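Local coordinates for protein SsfS6 (Streptomyces sp. SF2575, PDB 4FZR) that is a two-domain protein of the GT-B fold, related to the erythromycin biosynthesis protein CIII-like family, at residues A[145-150]-A[181-186]; A[296-301]-A[319-324]. One frame throughout, in Å; residues are numbered along the deposited sequence.

Interactions 1 and 2 sit in different halves of a GT-B chain, 145-150 with 181-186 in the N-terminal domain and 296-301 with 319-324 in the C-terminal one. Their centres are 33 Å apart, on opposite sides of the centre of the chain, and their nearest atoms stay about 15 Å from each other, so neither touches the other. Interaction 1 joins two neighbouring strands of the N-terminal parallel sheet through backbone bonds, an indole-proline CH-pi contact and a glutamate-serine bond; interaction 2 is apolar packing that brings the turn after helix 294-297 against the loop entering strand 323-325. The last helix, 388-395, packs on I148 and L185 of interaction 1, consistent with the C-terminal crossover of GT-B folds.

Interaction 1 of 2, residues A[145-150]-A[181-186]; sequences IPWIEQ and PDPLLS
The indole of W147 carries P183 on one face and meets the backbone of P181 at its edge. P183 CB stands 3.7 Å from the centroid of the six-membered ring, only 10° off the ring normal, a CH-pi contact, while P183 CD reaches CZ2 of W147. At the pyrrole edge, W147 NE1 donates to P181 O at 2.8 Å; the oxygen lies in the indole plane, although the N-H comes from above the plane of the carbonyl. With CG between the backbone N and the carbonyl carbon (chi1 66°), the W147 side chain lies alongside P183. Helix 135-143 also touches the indole, through P137 and A140.

Beyond the ring, L184 N bonds to W147 O at 2.7 Å, and E149 N gives a straighter bond to L185 O at 3.0 Å. E149 and S186 pair as parallel neighbours in the sheet. With CG anti to the backbone N (chi1 180°), the extended E149 chain brings OE1 to S186 OG, which donates to it at 2.6 Å. The other oxygen, OE2, forms a salt bridge with K161. I148 CG2 packs on L185 CB, on the sheet face covered by helix 388-395.

The carboxylate of E149 is thus gripped through both oxygens, and its buried charge is probably balanced by K161; the hydroxyl and the lysine would together favour the ionised form.

Interaction 2 of 2, residues A[296-301]-A[319-324]; sequences AIMPAC and EGVPQV
In the C-terminal Rossmann-like domain of this GT-B protein, a short 3-10 turn following helix 294-297 packs against the Schellman motif that ends helix 310-318 and the loop leading into strand 323-325. Selenomethionine M298 carries the contact. Its CG lies 3.4 Å from E319 CB and 3.7 Å from E319 CG, so the glutamate takes part through its aliphatic carbons, and the two side chains cross obliquely. M298 CG is anti to the backbone N (chi1 -159°), and the chain then bends at chi2 and chi3, leading its end away from 319-324. T315 and C316 of helix 310-318 also touch M298, as does V304 of strand 303-306.

G320, with its positive phi of 62°, turns the chain out of the helix, and V321 follows with its CB directed at the 3-10 turn. V321 CG2 meets M298 CG at 4.0 Å and lies equally far from M298 O, and both methyls, CG1 and CG2, are 4.1 Å from C301 O, just beyond the 3-10 residues. V304 packs on V321 as well, making one apolar cluster with M298.

No hydrogen bond joins the two segments. The turn is instead held from within, by A300 N bonding to I297 O at 3.0 Å and C301 N to M298 O. P299 CG comes to 4.2 Å from E319 OE1.

Interaction 1 of 2, residues A[145-150]-A[181-186]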
ATOM      1  N   ILE A 145      11.302   8.769 -22.992  1.00 38.64           N
ATOM      2  CA  ILE A 145       9.966   8.355 -22.569  1.00 27.65           C
ATOM      3  C   ILE A 145       9.306   9.483 -21.778  1.00 30.98           C
ATOM      4  O   ILE A 145       9.994  10.323 -21.197  1.00 35.74           O
ATOM      5  CB  ILE A 145      10.005   7.075 -21.702  1.00 39.87           C
ATOM      6  CG1 ILE A 145      10.737   7.339 -20.381  1.00 28.71           C
ATOM      7  CG2 ILE A 145      10.640   5.920 -22.479  1.00 36.93           C
ATOM      8  CD1 ILE A 145      10.860   6.119 -19.504  1.00 22.14           C
ATOM      9  N   PRO A 146       7.964   9.516 -21.765  1.00 38.67           N
ATOM     10  CA  PRO A 146       7.228  10.567 -21.050  1.00 33.64           C
ATOM     11  C   PRO A 146       7.406  10.477 -19.536  1.00 33.57           C
ATOM     12  O   PRO A 146       7.742   9.411 -19.027  1.00 25.36           O
ATOM     13  CB  PRO A 146       5.766  10.296 -21.434  1.00 37.38           C
ATOM     14  CG  PRO A 146       5.735   8.872 -21.875  1.00 37.64           C
ATOM     15  CD  PRO A 146       7.067   8.590 -22.476  1.00 31.31           C
ATOM     16  N   TRP A 147       7.192  11.579 -18.825  1.00 35.91           N
ATOM     17  CA  TRP A 147       7.252  11.549 -17.368  1.00 32.05           C
ATOM     18  C   TRP A 147       6.135  12.387 -16.759  1.00 26.26           C
ATOM     19  O   TRP A 147       5.599  13.287 -17.401  1.00 31.70           O
ATOM     20  CB  TRP A 147       8.624  12.011 -16.857  1.00 27.35           C
ATOM     21  CG  TRP A 147       8.942  13.442 -17.140  1.00 31.97           C
ATOM     22  CD1 TRP A 147       9.307  13.981 -18.338  1.00 33.13           C
ATOM     23  CD2 TRP A 147       8.942  14.522 -16.197  1.00 34.44           C
ATOM     24  NE1 TRP A 147       9.527  15.330 -18.203  1.00 31.88           N
ATOM     25  CE2 TRP A 147       9.310  15.687 -16.898  1.00 32.28           C
ATOM     26  CE3 TRP A 147       8.663  14.616 -14.830  1.00 31.89           C
ATOM     27  CZ2 TRP A 147       9.405  16.933 -16.279  1.00 33.61           C
ATOM     28  CZ3 TRP A 147       8.756  15.853 -14.216  1.00 29.54           C
ATOM     29  CH2 TRP A 147       9.126  16.995 -14.940  1.00 29.02           C
ATOM     30  N   ILE A 148       5.782  12.072 -15.520  1.00 22.14           N
ATOM     31  CA  ILE A 148       4.712  12.767 -14.826  1.00 27.23           C
ATOM     32  C   ILE A 148       5.267  13.457 -13.590  1.00 28.81           C
ATOM     33  O   ILE A 148       6.100  12.901 -12.874  1.00 25.12           O
ATOM     34  CB  ILE A 148       3.586  11.798 -14.434  1.00 20.47           C
ATOM     35  CG1 ILE A 148       2.853  11.328 -15.688  1.00 34.04           C
ATOM     36  CG2 ILE A 148       2.607  12.466 -13.481  1.00 27.44           C
ATOM     37  CD1 ILE A 148       2.486   9.876 -15.658  1.00 42.78           C
ATOM     38  N   GLU A 149       4.795  14.675 -13.356  1.00 29.97           N
ATOM     39  CA  GLU A 149       5.284  15.502 -12.267  1.00 26.67           C
ATOM     40  C   GLU A 149       4.181  15.687 -11.237  1.00 22.91           C
ATOM     41  O   GLU A 149       3.110  16.196 -11.558  1.00 30.07           O
ATOM     42  CB  GLU A 149       5.717  16.862 -12.821  1.00 30.24           C
ATOM     43  CG  GLU A 149       6.244  17.844 -11.784  1.00 37.28           C
ATOM     44  CD  GLU A 149       6.505  19.224 -12.373  1.00 40.87           C
ATOM     45  OE1 GLU A 149       5.555  19.836 -12.905  1.00 37.72           O
ATOM     46  OE2 GLU A 149       7.659  19.698 -12.309  1.00 41.67           O
ATOM     47  N   GLN A 150       4.433  15.262 -10.001  1.00 20.23           N
ATOM     48  CA  GLN A 150       3.496  15.527  -8.915  1.00 20.81           C
ATOM     49  C   GLN A 150       4.082  16.508  -7.906  1.00 24.56           C
ATOM     50  O   GLN A 150       5.206  16.338  -7.434  1.00 24.10           O
ATOM     51  CB  GLN A 150       3.085  14.241  -8.191  1.00 18.40           C
ATOM     52  CG  GLN A 150       1.977  14.481  -7.167  1.00 21.19           C
ATOM     53  CD  GLN A 150       1.723  13.300  -6.246  1.00 28.18           C
ATOM     54  OE1 GLN A 150       1.637  12.154  -6.689  1.00 26.88           O
ATOM     55  NE2 GLN A 150       1.595  13.581  -4.954  1.00 30.18           N
ATOM     56  N   PRO A 181      12.511  18.008 -21.104  1.00 44.62           N
ATOM     57  CA  PRO A 181      11.267  17.953 -21.873  1.00 44.46           C
ATOM     58  C   PRO A 181      10.076  18.049 -20.929  1.00 41.30           C
ATOM     59  O   PRO A 181      10.164  17.594 -19.790  1.00 43.80           O
ATOM     60  CB  PRO A 181      11.330  16.582 -22.564  1.00 34.42           C
ATOM     61  CG  PRO A 181      12.372  15.804 -21.821  1.00 45.01           C
ATOM     62  CD  PRO A 181      13.338  16.805 -21.284  1.00 38.70           C
ATOM     63  N   ASP A 182       8.986  18.650 -21.386  1.00 40.98           N
ATOM     64  CA  ASP A 182       7.840  18.866 -20.519  1.00 37.23           C
ATOM     65  C   ASP A 182       7.229  17.561 -20.030  1.00 38.06           C
ATOM     66  O   ASP A 182       7.277  16.541 -20.720  1.00 34.98           O
ATOM     67  CB  ASP A 182       6.782  19.702 -21.231  1.00 44.66           C
ATOM     68  CG  ASP A 182       7.157  21.163 -21.294  1.00 49.45           C
ATOM     69  OD1 ASP A 182       8.369  21.463 -21.226  1.00 53.49           O
ATOM     70  OD2 ASP A 182       6.246  22.009 -21.406  1.00 54.29           O
ATOM     71  N   PRO A 183       6.663  17.591 -18.819  1.00 40.63           N
ATOM     72  CA  PRO A 183       5.989  16.403 -18.292  1.00 31.70           C
ATOM     73  C   PRO A 183       4.689  16.126 -19.034  1.00 32.61           C
ATOM     74  O   PRO A 183       4.030  17.064 -19.480  1.00 34.58           O
ATOM     75  CB  PRO A 183       5.706  16.779 -16.835  1.00 31.15           C
ATOM     76  CG  PRO A 183       5.671  18.275 -16.827  1.00 30.15           C
ATOM     77  CD  PRO A 183       6.687  18.694 -17.842  1.00 26.65           C
ATOM     78  N   LEU A 184       4.340  14.853 -19.176  1.00 32.22           N
ATOM     79  CA  LEU A 184       3.057  14.469 -19.744  1.00 31.04           C
ATOM     80  C   LEU A 184       1.942  15.160 -18.963  1.00 35.46           C
ATOM     81  O   LEU A 184       1.083  15.833 -19.535  1.00 40.43           O
ATOM     82  CB  LEU A 184       2.891  12.950 -19.665  1.00 39.68           C
ATOM     83  CG  LEU A 184       1.766  12.315 -20.481  1.00 37.56           C
ATOM     84  CD1 LEU A 184       2.058  12.414 -21.970  1.00 46.05           C
ATOM     85  CD2 LEU A 184       1.568  10.867 -20.058  1.00 35.22           C
ATOM     86  N   LEU A 185       1.966  14.975 -17.647  1.00 37.75           N
ATOM     87  CA  LEU A 185       1.064  15.661 -16.732  1.00 26.72           C
ATOM     88  C   LEU A 185       1.881  16.403 -15.690  1.00 26.08           C
ATOM     89  O   LEU A 185       2.948  15.944 -15.288  1.00 28.24           O
ATOM     90  CB  LEU A 185       0.165  14.660 -16.007  1.00 39.69           C
ATOM     91  CG  LEU A 185      -1.185  14.282 -16.610  1.00 45.36           C
ATOM     92  CD1 LEU A 185      -1.985  13.490 -15.589  1.00 36.01           C
ATOM     93  CD2 LEU A 185      -1.951  15.517 -17.048  1.00 43.00           C
ATOM     94  N   SER A 186       1.379  17.548 -15.249  1.00 29.13           N
ATOM     95  CA  SER A 186       1.971  18.246 -14.121  1.00 28.24           C
ATOM     96  C   SER A 186       0.886  18.455 -13.077  1.00 33.51           C
ATOM     97  O   SER A 186      -0.036  19.245 -13.268  1.00 40.82           O
ATOM     98  CB  SER A 186       2.580  19.579 -14.544  1.00 34.38           C
ATOM     99  OG  SER A 186       3.093  20.269 -13.415  1.00 31.19           O
TER
HETATM  100  O   HOH W   1       6.818  14.123 -20.921  1.00 40.09           O

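Interaction 2 of 2, residues A[296-301]-A[319-324]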
ATOM      1  N   ALA A 296      -4.985   8.800  10.664  1.00 57.63           N
ATOM      2  CA  ALA A 296      -6.086   8.075  11.297  1.00 60.86           C
ATOM      3  C   ALA A 296      -6.443   8.673  12.655  1.00 59.57           C
ATOM      4  O   ALA A 296      -7.557   8.501  13.150  1.00 54.91           O
ATOM      5  CB  ALA A 296      -5.730   6.608  11.447  1.00 62.64           C
ATOM      6  N   ILE A 297      -5.480   9.368  13.253  1.00 58.56           N
ATOM      7  CA  ILE A 297      -5.670  10.022  14.544  1.00 58.30           C
ATOM      8  C   ILE A 297      -6.276  11.410  14.350  1.00 63.45           C
ATOM      9  O   ILE A 297      -6.844  11.991  15.273  1.00 54.78           O
ATOM     10  CB  ILE A 297      -4.323  10.170  15.286  1.00 55.28           C
ATOM     11  CG1 ILE A 297      -4.520  10.805  16.663  1.00 64.93           C
ATOM     12  CG2 ILE A 297      -3.357  11.006  14.468  1.00 60.31           C
ATOM     13  CD1 ILE A 297      -3.226  11.198  17.329  1.00 59.37           C
HETATM   14  N   MSE A 298      -6.160  11.926  13.131  1.00 60.93           N
HETATM   15  CA  MSE A 298      -6.553  13.298  12.829  1.00 56.64           C
HETATM   16  C   MSE A 298      -8.000  13.618  13.212  1.00 54.90           C
HETATM   17  O   MSE A 298      -8.263  14.652  13.829  1.00 61.38           O
HETATM   18  CB  MSE A 298      -6.327  13.590  11.341  1.00 63.19           C
HETATM   19  CG  MSE A 298      -6.222  15.065  11.011  1.00 54.04           C
HETATM   20 SE   MSE A 298      -4.749  15.928  11.952  1.00 67.19          SE
HETATM   21  CE  MSE A 298      -3.249  14.993  11.121  1.00 51.29           C
ATOM     22  N   PRO A 299      -8.946  12.738  12.847  1.00 66.24           N
ATOM     23  CA  PRO A 299     -10.352  13.017  13.167  1.00 55.19           C
ATOM     24  C   PRO A 299     -10.598  13.225  14.659  1.00 62.80           C
ATOM     25  O   PRO A 299     -11.579  13.868  15.038  1.00 69.32           O
ATOM     26  CB  PRO A 299     -11.077  11.752  12.693  1.00 53.70           C
ATOM     27  CG  PRO A 299     -10.184  11.161  11.657  1.00 64.34           C
ATOM     28  CD  PRO A 299      -8.788  11.474  12.103  1.00 67.68           C
ATOM     29  N   ALA A 300      -9.711  12.690  15.491  1.00 63.78           N
ATOM     30  CA  ALA A 300      -9.928  12.675  16.934  1.00 67.91           C
ATOM     31  C   ALA A 300      -9.426  13.926  17.658  1.00 58.35           C
ATOM     32  O   ALA A 300      -9.254  13.897  18.872  1.00 69.16           O
ATOM     33  CB  ALA A 300      -9.282  11.434  17.538  1.00 67.46           C
ATOM     34  N   CYS A 301      -9.199  15.020  16.936  1.00 59.28           N
ATOM     35  CA  CYS A 301      -8.700  16.235  17.581  1.00 62.58           C
ATOM     36  C   CYS A 301      -9.116  17.529  16.878  1.00 48.23           C
ATOM     37  O   CYS A 301      -9.625  17.512  15.759  1.00 49.71           O
ATOM     38  CB  CYS A 301      -7.176  16.175  17.729  1.00 59.57           C
ATOM     39  SG  CYS A 301      -6.287  15.877  16.192  1.00 73.11           S
ATOM     40  N   GLU A 319      -8.246  17.043   6.282  1.00 18.42           N
ATOM     41  CA  GLU A 319      -9.097  16.580   7.371  1.00 27.70           C
ATOM     42  C   GLU A 319      -9.821  17.731   8.079  1.00 30.16           C
ATOM     43  O   GLU A 319     -10.547  17.511   9.049  1.00 35.70           O
ATOM     44  CB  GLU A 319      -8.277  15.761   8.375  1.00 37.85           C
ATOM     45  CG  GLU A 319      -8.098  14.302   7.967  1.00 40.36           C
ATOM     46  CD  GLU A 319      -9.411  13.541   7.941  1.00 48.88           C
ATOM     47  OE1 GLU A 319     -10.386  14.016   8.562  1.00 60.00           O
ATOM     48  OE2 GLU A 319      -9.468  12.471   7.298  1.00 56.43           O
ATOM     49  N   GLY A 320      -9.632  18.954   7.586  1.00 25.00           N
ATOM     50  CA  GLY A 320     -10.345  20.107   8.105  1.00 27.15           C
ATOM     51  C   GLY A 320     -10.044  20.398   9.564  1.00 26.54           C
ATOM     52  O   GLY A 320     -10.949  20.687  10.348  1.00 25.06           O
ATOM     53  N   VAL A 321      -8.767  20.329   9.924  1.00 23.18           N
ATOM     54  CA  VAL A 321      -8.337  20.597  11.293  1.00 25.00           C
ATOM     55  C   VAL A 321      -7.397  21.807  11.314  1.00 34.07           C
ATOM     56  O   VAL A 321      -6.356  21.794  10.649  1.00 24.93           O
ATOM     57  CB  VAL A 321      -7.627  19.368  11.912  1.00 27.30           C
ATOM     58  CG1 VAL A 321      -7.169  19.672  13.334  1.00 30.88           C
ATOM     59  CG2 VAL A 321      -8.551  18.154  11.897  1.00 29.58           C
ATOM     60  N   PRO A 322      -7.766  22.863  12.068  1.00 21.41           N
ATOM     61  CA  PRO A 322      -6.930  24.071  12.142  1.00 35.13           C
ATOM     62  C   PRO A 322      -5.526  23.777  12.668  1.00 30.57           C
ATOM     63  O   PRO A 322      -5.360  22.909  13.528  1.00 28.22           O
ATOM     64  CB  PRO A 322      -7.700  24.988  13.106  1.00 29.82           C
ATOM     65  CG  PRO A 322      -8.642  24.094  13.837  1.00 27.45           C
ATOM     66  CD  PRO A 322      -8.980  22.983  12.894  1.00 24.00           C
ATOM     67  N   GLN A 323      -4.533  24.495  12.151  1.00 24.48           N
ATOM     68  CA  GLN A 323      -3.140  24.180  12.434  1.00 26.50           C
ATOM     69  C   GLN A 323      -2.381  25.360  13.020  1.00 33.80           C
ATOM     70  O   GLN A 323      -2.597  26.508  12.628  1.00 30.42           O
ATOM     71  CB  GLN A 323      -2.422  23.752  11.150  1.00 27.12           C
ATOM     72  CG  GLN A 323      -3.334  23.236  10.048  1.00 32.98           C
ATOM     73  CD  GLN A 323      -2.572  22.881   8.784  1.00 31.22           C
ATOM     74  OE1 GLN A 323      -1.358  22.685   8.813  1.00 23.19           O
ATOM     75  NE2 GLN A 323      -3.282  22.808   7.666  1.00 33.29           N
ATOM     76  N   VAL A 324      -1.485  25.066  13.955  1.00 29.99           N
ATOM     77  CA  VAL A 324      -0.470  26.026  14.351  1.00 32.86           C
ATOM     78  C   VAL A 324       0.846  25.538  13.762  1.00 36.79           C
ATOM     79  O   VAL A 324       1.388  24.512  14.177  1.00 30.51           O
ATOM     80  CB  VAL A 324      -0.347  26.172  15.876  1.00 35.27           C
ATOM     81  CG1 VAL A 324       0.710  27.221  16.212  1.00 32.90           C
ATOM     82  CG2 VAL A 324      -1.699  26.536  16.496  1.00 26.08           C
TER